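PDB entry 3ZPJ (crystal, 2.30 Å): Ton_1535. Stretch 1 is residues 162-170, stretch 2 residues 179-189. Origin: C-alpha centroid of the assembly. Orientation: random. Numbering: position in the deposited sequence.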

ATOM      1  N   GLY A 162       0.015  15.391  -0.909  1.00 24.70           N
ATOM      2  CA  GLY A 162      -1.095  14.473  -0.760  1.00 32.19           C
ATOM      3  C   GLY A 162      -1.165  13.460  -1.882  1.00 38.36           C
ATOM      4  O   GLY A 162      -1.194  12.261  -1.605  1.00 35.46           O
ATOM      5  N   ASP A 163      -1.176  13.929  -3.134  1.00 36.39           N
ATOM      6  CA  ASP A 163      -1.267  13.026  -4.269  1.00 27.54           C
ATOM      7  C   ASP A 163      -0.115  12.039  -4.242  1.00 31.71           C
ATOM      8  O   ASP A 163      -0.310  10.846  -4.470  1.00 31.58           O
ATOM      9  CB  ASP A 163      -1.247  13.773  -5.602  1.00 40.94           C
ATOM     10  CG  ASP A 163      -2.509  14.590  -5.854  1.00 44.73           C
ATOM     11  OD1 ASP A 163      -3.510  14.371  -5.162  1.00 38.99           O
ATOM     12  OD2 ASP A 163      -2.496  15.455  -6.757  1.00 52.51           O
ATOM     13  N   LEU A 164       1.089  12.528  -3.953  1.00 28.81           N
ATOM     14  CA  LEU A 164       2.246  11.638  -3.956  1.00 33.86           C
ATOM     15  C   LEU A 164       2.268  10.660  -2.766  1.00 30.59           C
ATOM     16  O   LEU A 164       2.693   9.503  -2.907  1.00 31.08           O
ATOM     17  CB  LEU A 164       3.557  12.430  -4.067  1.00 35.83           C
ATOM     18  CG  LEU A 164       3.680  13.266  -5.353  1.00 39.50           C
ATOM     19  CD1 LEU A 164       4.854  14.228  -5.338  1.00 31.13           C
ATOM     20  CD2 LEU A 164       3.800  12.384  -6.529  1.00 36.32           C
ATOM     21  N   LEU A 165       1.823  11.124  -1.601  1.00 29.20           N
ATOM     22  CA  LEU A 165       1.714  10.261  -0.430  1.00 30.26           C
ATOM     23  C   LEU A 165       0.793   9.108  -0.821  1.00 25.58           C
ATOM     24  O   LEU A 165       1.134   7.947  -0.647  1.00 31.28           O
ATOM     25  CB  LEU A 165       1.158  11.028   0.778  1.00 20.78           C
ATOM     26  CG  LEU A 165       2.132  11.914   1.552  1.00 30.52           C
ATOM     27  CD1 LEU A 165       1.364  12.912   2.404  1.00 26.75           C
ATOM     28  CD2 LEU A 165       3.073  11.095   2.428  1.00 25.61           C
ATOM     29  N   GLU A 166      -0.340   9.453  -1.428  1.00 31.69           N
ATOM     30  CA  GLU A 166      -1.333   8.471  -1.833  1.00 32.81           C
ATOM     31  C   GLU A 166      -0.783   7.456  -2.823  1.00 34.86           C
ATOM     32  O   GLU A 166      -1.009   6.252  -2.678  1.00 31.25           O
ATOM     33  CB  GLU A 166      -2.601   9.139  -2.383  1.00 30.47           C
ATOM     34  CG  GLU A 166      -3.717   8.132  -2.685  1.00 37.15           C
ATOM     35  CD  GLU A 166      -4.913   8.738  -3.405  1.00 44.69           C
ATOM     36  OE1 GLU A 166      -4.857   9.932  -3.774  1.00 50.37           O
ATOM     37  OE2 GLU A 166      -5.912   8.007  -3.606  1.00 39.57           O
ATOM     38  N   LYS A 167      -0.033   7.928  -3.814  1.00 32.76           N
ATOM     39  CA  LYS A 167       0.498   7.020  -4.827  1.00 27.97           C
ATOM     40  C   LYS A 167       1.589   6.112  -4.237  1.00 23.96           C
ATOM     41  O   LYS A 167       1.697   4.944  -4.602  1.00 34.91           O
ATOM     42  CB  LYS A 167       0.994   7.781  -6.062  1.00 35.52           C
ATOM     43  CG  LYS A 167       1.755   6.926  -7.084  1.00 35.90           C
ATOM     44  CD  LYS A 167       0.864   6.440  -8.192  1.00 37.21           C
ATOM     45  CE  LYS A 167       1.656   5.654  -9.252  1.00 33.72           C
ATOM     46  NZ  LYS A 167       2.219   6.467 -10.375  1.00 38.34           N
ATOM     47  N   ALA A 168       2.372   6.645  -3.312  1.00 27.91           N
ATOM     48  CA  ALA A 168       3.360   5.839  -2.604  1.00 32.07           C
ATOM     49  C   ALA A 168       2.647   4.718  -1.861  1.00 32.85           C
ATOM     50  O   ALA A 168       2.988   3.542  -2.000  1.00 33.18           O
ATOM     51  CB  ALA A 168       4.148   6.704  -1.626  1.00 28.43           C
ATOM     52  N   GLY A 169       1.648   5.105  -1.079  1.00 24.74           N
ATOM     53  CA  GLY A 169       0.799   4.141  -0.408  1.00 38.34           C
ATOM     54  C   GLY A 169       0.300   3.039  -1.330  1.00 33.32           C
ATOM     55  O   GLY A 169       0.437   1.856  -1.019  1.00 41.64           O
ATOM     56  N   ASP A 170      -0.261   3.425  -2.472  1.00 30.39           N
ATOM     57  CA  ASP A 170      -0.772   2.464  -3.436  1.00 29.33           C
ATOM     58  C   ASP A 170       0.280   1.455  -3.904  1.00 33.35           C
ATOM     59  O   ASP A 170      -0.069   0.364  -4.364  1.00 35.70           O
ATOM     60  CB  ASP A 170      -1.358   3.174  -4.659  1.00 34.84           C
ATOM     61  CG  ASP A 170      -2.689   3.841  -4.366  1.00 37.62           C
ATOM     62  OD1 ASP A 170      -3.367   3.468  -3.377  1.00 41.46           O
ATOM     63  OD2 ASP A 170      -3.052   4.747  -5.134  1.00 30.76           O
ATOM     64  N   ASP A 179       0.726   4.486   6.920  1.00 34.59           N
ATOM     65  CA  ASP A 179       1.174   5.818   7.331  1.00 33.82           C
ATOM     66  C   ASP A 179       1.084   6.878   6.213  1.00 32.07           C
ATOM     67  O   ASP A 179       0.796   8.041   6.474  1.00 41.80           O
ATOM     68  CB  ASP A 179       2.582   5.729   7.879  1.00 31.78           C
ATOM     69  CG  ASP A 179       2.620   5.193   9.300  1.00 41.96           C
ATOM     70  OD1 ASP A 179       1.591   5.313   9.994  1.00 40.35           O
ATOM     71  OD2 ASP A 179       3.678   4.666   9.719  1.00 48.14           O
ATOM     72  N   PHE A 180       1.311   6.451   4.977  1.00 27.20           N
ATOM     73  CA  PHE A 180       1.233   7.323   3.811  1.00 28.48           C
ATOM     74  C   PHE A 180      -0.207   7.745   3.582  1.00 32.65           C
ATOM     75  O   PHE A 180      -0.501   8.915   3.324  1.00 32.22           O
ATOM     76  CB  PHE A 180       1.780   6.600   2.573  1.00 29.91           C
ATOM     77  CG  PHE A 180       3.240   6.257   2.681  1.00 37.37           C
ATOM     78  CD1 PHE A 180       3.650   5.121   3.367  1.00 38.02           C
ATOM     79  CD2 PHE A 180       4.206   7.093   2.138  1.00 36.43           C
ATOM     80  CE1 PHE A 180       4.991   4.816   3.501  1.00 38.29           C
ATOM     81  CE2 PHE A 180       5.551   6.793   2.268  1.00 36.17           C
ATOM     82  CZ  PHE A 180       5.949   5.646   2.945  1.00 30.64           C
ATOM     83  N   TYR A 181      -1.108   6.779   3.679  1.00 36.28           N
ATOM     84  CA  TYR A 181      -2.522   7.055   3.516  1.00 33.82           C
ATOM     85  C   TYR A 181      -3.083   8.001   4.592  1.00 25.94           C
ATOM     86  O   TYR A 181      -3.895   8.878   4.293  1.00 36.85           O
ATOM     87  CB  TYR A 181      -3.310   5.759   3.554  1.00 31.56           C
ATOM     88  CG  TYR A 181      -3.252   4.905   2.322  1.00 27.81           C
ATOM     89  CD1 TYR A 181      -3.020   5.441   1.061  1.00 25.67           C
ATOM     90  CD2 TYR A 181      -3.467   3.530   2.421  1.00 35.13           C
ATOM     91  CE1 TYR A 181      -2.978   4.597  -0.089  1.00 23.77           C
ATOM     92  CE2 TYR A 181      -3.437   2.706   1.312  1.00 21.42           C
ATOM     93  CZ  TYR A 181      -3.194   3.225   0.067  1.00 31.05           C
ATOM     94  OH  TYR A 181      -3.191   2.342  -0.997  1.00 34.70           O
ATOM     95  N   LYS A 182      -2.658   7.828   5.834  1.00 31.77           N
ATOM     96  CA  LYS A 182      -3.145   8.696   6.903  1.00 33.14           C
ATOM     97  C   LYS A 182      -2.726  10.145   6.660  1.00 35.12           C
ATOM     98  O   LYS A 182      -3.528  11.057   6.859  1.00 33.63           O
ATOM     99  CB  LYS A 182      -2.623   8.249   8.266  1.00 31.53           C
ATOM    100  CG  LYS A 182      -2.786   6.790   8.569  1.00 50.92           C
ATOM    101  CD  LYS A 182      -4.135   6.442   9.129  1.00 58.75           C
ATOM    102  CE  LYS A 182      -4.047   5.102   9.838  1.00 62.15           C
ATOM    103  NZ  LYS A 182      -2.890   5.106  10.777  1.00 66.86           N
ATOM    104  N   MET A 183      -1.477  10.351   6.225  1.00 35.90           N
ATOM    105  CA  MET A 183      -0.958  11.712   5.958  1.00 32.93           C
ATOM    106  C   MET A 183      -1.709  12.343   4.783  1.00 22.93           C
ATOM    107  O   MET A 183      -2.170  13.488   4.868  1.00 27.33           O
ATOM    108  CB  MET A 183       0.564  11.727   5.720  1.00 29.33           C
ATOM    109  CG  MET A 183       1.221  13.075   6.060  1.00 47.32           C
ATOM    110  SD  MET A 183       3.017  13.241   5.920  1.00 31.33           S
ATOM    111  CE  MET A 183       3.500  11.633   6.404  1.00 31.84           C
ATOM    112  N   ALA A 184      -1.916  11.566   3.730  1.00 26.43           N
ATOM    113  CA  ALA A 184      -2.643  12.061   2.570  1.00 25.58           C
ATOM    114  C   ALA A 184      -4.067  12.471   2.961  1.00 31.60           C
ATOM    115  O   ALA A 184      -4.522  13.573   2.606  1.00 34.52           O
ATOM    116  CB  ALA A 184      -2.648  11.027   1.436  1.00 20.12           C
ATOM    117  N   PHE A 185      -4.752  11.610   3.719  1.00 32.32           N
ATOM    118  CA  PHE A 185      -6.129  11.901   4.109  1.00 35.22           C
ATOM    119  C   PHE A 185      -6.168  13.159   4.936  1.00 25.53           C
ATOM    120  O   PHE A 185      -7.031  14.019   4.749  1.00 33.16           O
ATOM    121  CB  PHE A 185      -6.771  10.790   4.953  1.00 35.63           C
ATOM    122  CG  PHE A 185      -8.106  11.193   5.534  1.00 33.67           C
ATOM    123  CD1 PHE A 185      -9.260  11.104   4.771  1.00 39.26           C
ATOM    124  CD2 PHE A 185      -8.201  11.710   6.823  1.00 31.49           C
ATOM    125  CE1 PHE A 185     -10.506  11.485   5.287  1.00 39.64           C
ATOM    126  CE2 PHE A 185      -9.435  12.110   7.343  1.00 35.38           C
ATOM    127  CZ  PHE A 185     -10.591  11.991   6.577  1.00 38.18           C
ATOM    128  N   ASP A 186      -5.267  13.217   5.899  1.00 26.75           N
ATOM    129  CA  ASP A 186      -5.103  14.398   6.730  1.00 38.89           C
ATOM    130  C   ASP A 186      -5.001  15.668   5.877  1.00 30.91           C
ATOM    131  O   ASP A 186      -5.643  16.684   6.173  1.00 32.51           O
ATOM    132  CB  ASP A 186      -3.857  14.244   7.587  1.00 49.92           C
ATOM    133  CG  ASP A 186      -4.101  14.595   9.016  1.00 64.97           C
ATOM    134  OD1 ASP A 186      -4.497  13.682   9.775  1.00 78.48           O
ATOM    135  OD2 ASP A 186      -3.903  15.778   9.374  1.00 62.41           O
ATOM    136  N   ILE A 187      -4.225  15.585   4.799  1.00 29.96           N
ATOM    137  CA  ILE A 187      -3.982  16.740   3.927  1.00 37.47           C
ATOM    138  C   ILE A 187      -5.244  17.098   3.127  1.00 36.99           C
ATOM    139  O   ILE A 187      -5.607  18.278   3.011  1.00 29.91           O
ATOM    140  CB  ILE A 187      -2.802  16.467   2.963  1.00 32.48           C
ATOM    141  CG1 ILE A 187      -1.462  16.656   3.678  1.00 34.67           C
ATOM    142  CG2 ILE A 187      -2.856  17.376   1.767  1.00 36.17           C
ATOM    143  CD1 ILE A 187      -0.254  16.191   2.825  1.00 31.62           C
ATOM    144  N   PHE A 188      -5.914  16.075   2.595  1.00 26.33           N
ATOM    145  CA  PHE A 188      -7.093  16.282   1.771  1.00 29.02           C
ATOM    146  C   PHE A 188      -8.273  16.760   2.602  1.00 32.46           C
ATOM    147  O   PHE A 188      -9.135  17.518   2.130  1.00 35.99           O
ATOM    148  CB  PHE A 188      -7.434  14.988   1.033  1.00 35.42           C
ATOM    149  CG  PHE A 188      -6.411  14.611   0.010  1.00 32.88           C
ATOM    150  CD1 PHE A 188      -5.613  15.591  -0.571  1.00 32.26           C
ATOM    151  CD2 PHE A 188      -6.234  13.298  -0.372  1.00 24.16           C
ATOM    152  CE1 PHE A 188      -4.659  15.260  -1.506  1.00 26.89           C
ATOM    153  CE2 PHE A 188      -5.264  12.955  -1.317  1.00 21.30           C
ATOM    154  CZ  PHE A 188      -4.493  13.941  -1.884  1.00 35.41           C
ATOM    155  N   ASP A 189      -8.294  16.320   3.854  1.00 38.98           N
ATOM    156  CA  ASP A 189      -9.307  16.745   4.797  1.00 32.96           C
ATOM    157  C   ASP A 189      -9.144  18.219   5.178  1.00 40.54           C
ATOM    158  O   ASP A 189     -10.105  18.998   5.106  1.00 40.35           O
ATOM    159  CB  ASP A 189      -9.244  15.883   6.050  1.00 40.35           C
ATOM    160  CG  ASP A 189     -10.361  16.193   7.022  1.00 51.15           C
ATOM    161  OD1 ASP A 189     -11.539  16.230   6.597  1.00 54.03           O
ATOM    162  OD2 ASP A 189     -10.053  16.421   8.210  1.00 55.98           O
TER

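Two helices of Ton_1535 pack side by side, running nearly antiparallel at 155° between their N-to-C directions, with axes approaching to 7.9 Å and 576 Å² of surface buried between them, both sides summed. Because the directions oppose, the walk along residues 162-170 meets the second helix from its Phe188 end back to Phe180. Gly162 opens the contact at the tightest backbone spacing, its CA 4.4 Å from the CA of Ala184. It has no side chain, and a CB placed ideally here would point toward the second helix and lie 2.4 Å from Phe188 CE1, a clash. The bare backbone instead takes the neighbours directly: Gly162 O lies 3.6 Å from Ala184 CB, Gly162 N 3.8 Å from Ile187 CD1, and Gly162 C 3.4 Å from Phe188 CZ. Asp163 starts with its CA-to-CB bond directed away, but the m rotamer brings the carboxylate back, so that Asp163 OD1 lies 3.4 Å from Phe188 CZ; this oxygen is also hydrogen-bonded elsewhere in the structure. Leu164 faces away and makes no contact.

Leu165 is the centre of the packing and has the largest covered area, 105 Å². Its side chain is a knob in a hole formed by Phe180, Met183, Ala184 and Ile187, residues spaced three and four apart so that they surround a single site on the helix surface. Leu165 CD1 reaches Met183 CB at 3.6 Å and Ile187 CD1 at 3.7 Å, Leu165 CB lies 3.9 Å from Ala184 CB, and Leu165 CD2 is 4.2 Å from Phe180 CD2. The backbone joins in as well, with Leu165 O 3.5 Å from Phe180 CB while it accepts the helical hydrogen bond from Gly169 N.

Glu166, directed sideways, spans two aromatic rings. Its carbonyl Glu166 O meets the edge of the Tyr181 ring, 3.6 Å from Tyr181 CE1, and its extended side chain carries Glu166 OE1 to the edge of the Phe188 ring, 3.9 Å from Phe188 CE2. Lys167 is exposed and turned away, out of contact. One residue on, Ala168 points toward the second helix and sets its CB 3.8 Å from Phe180 CD2, adding a short apolar contact beside that of Leu165.

Gly169 repeats the theme of Gly162: an ideal CB would sit 2.6 Å from Tyr181 CE1, again a clash, so the absence of a side chain leaves space for the tyrosine ring. Tyr181 OH lies 3.6 Å from Gly169 C, and Gly169 N is 3.9 Å from Phe180 CB. The polar finish comes at Asp170, whose CA-to-CB bond points away overall although the end of the side chain comes nearer. Tyr181 OH donates a hydrogen bond to Asp170 OD1 at 2.6 Å, the only hydrogen bond between the stretches, at the end of the contact opposite Gly162.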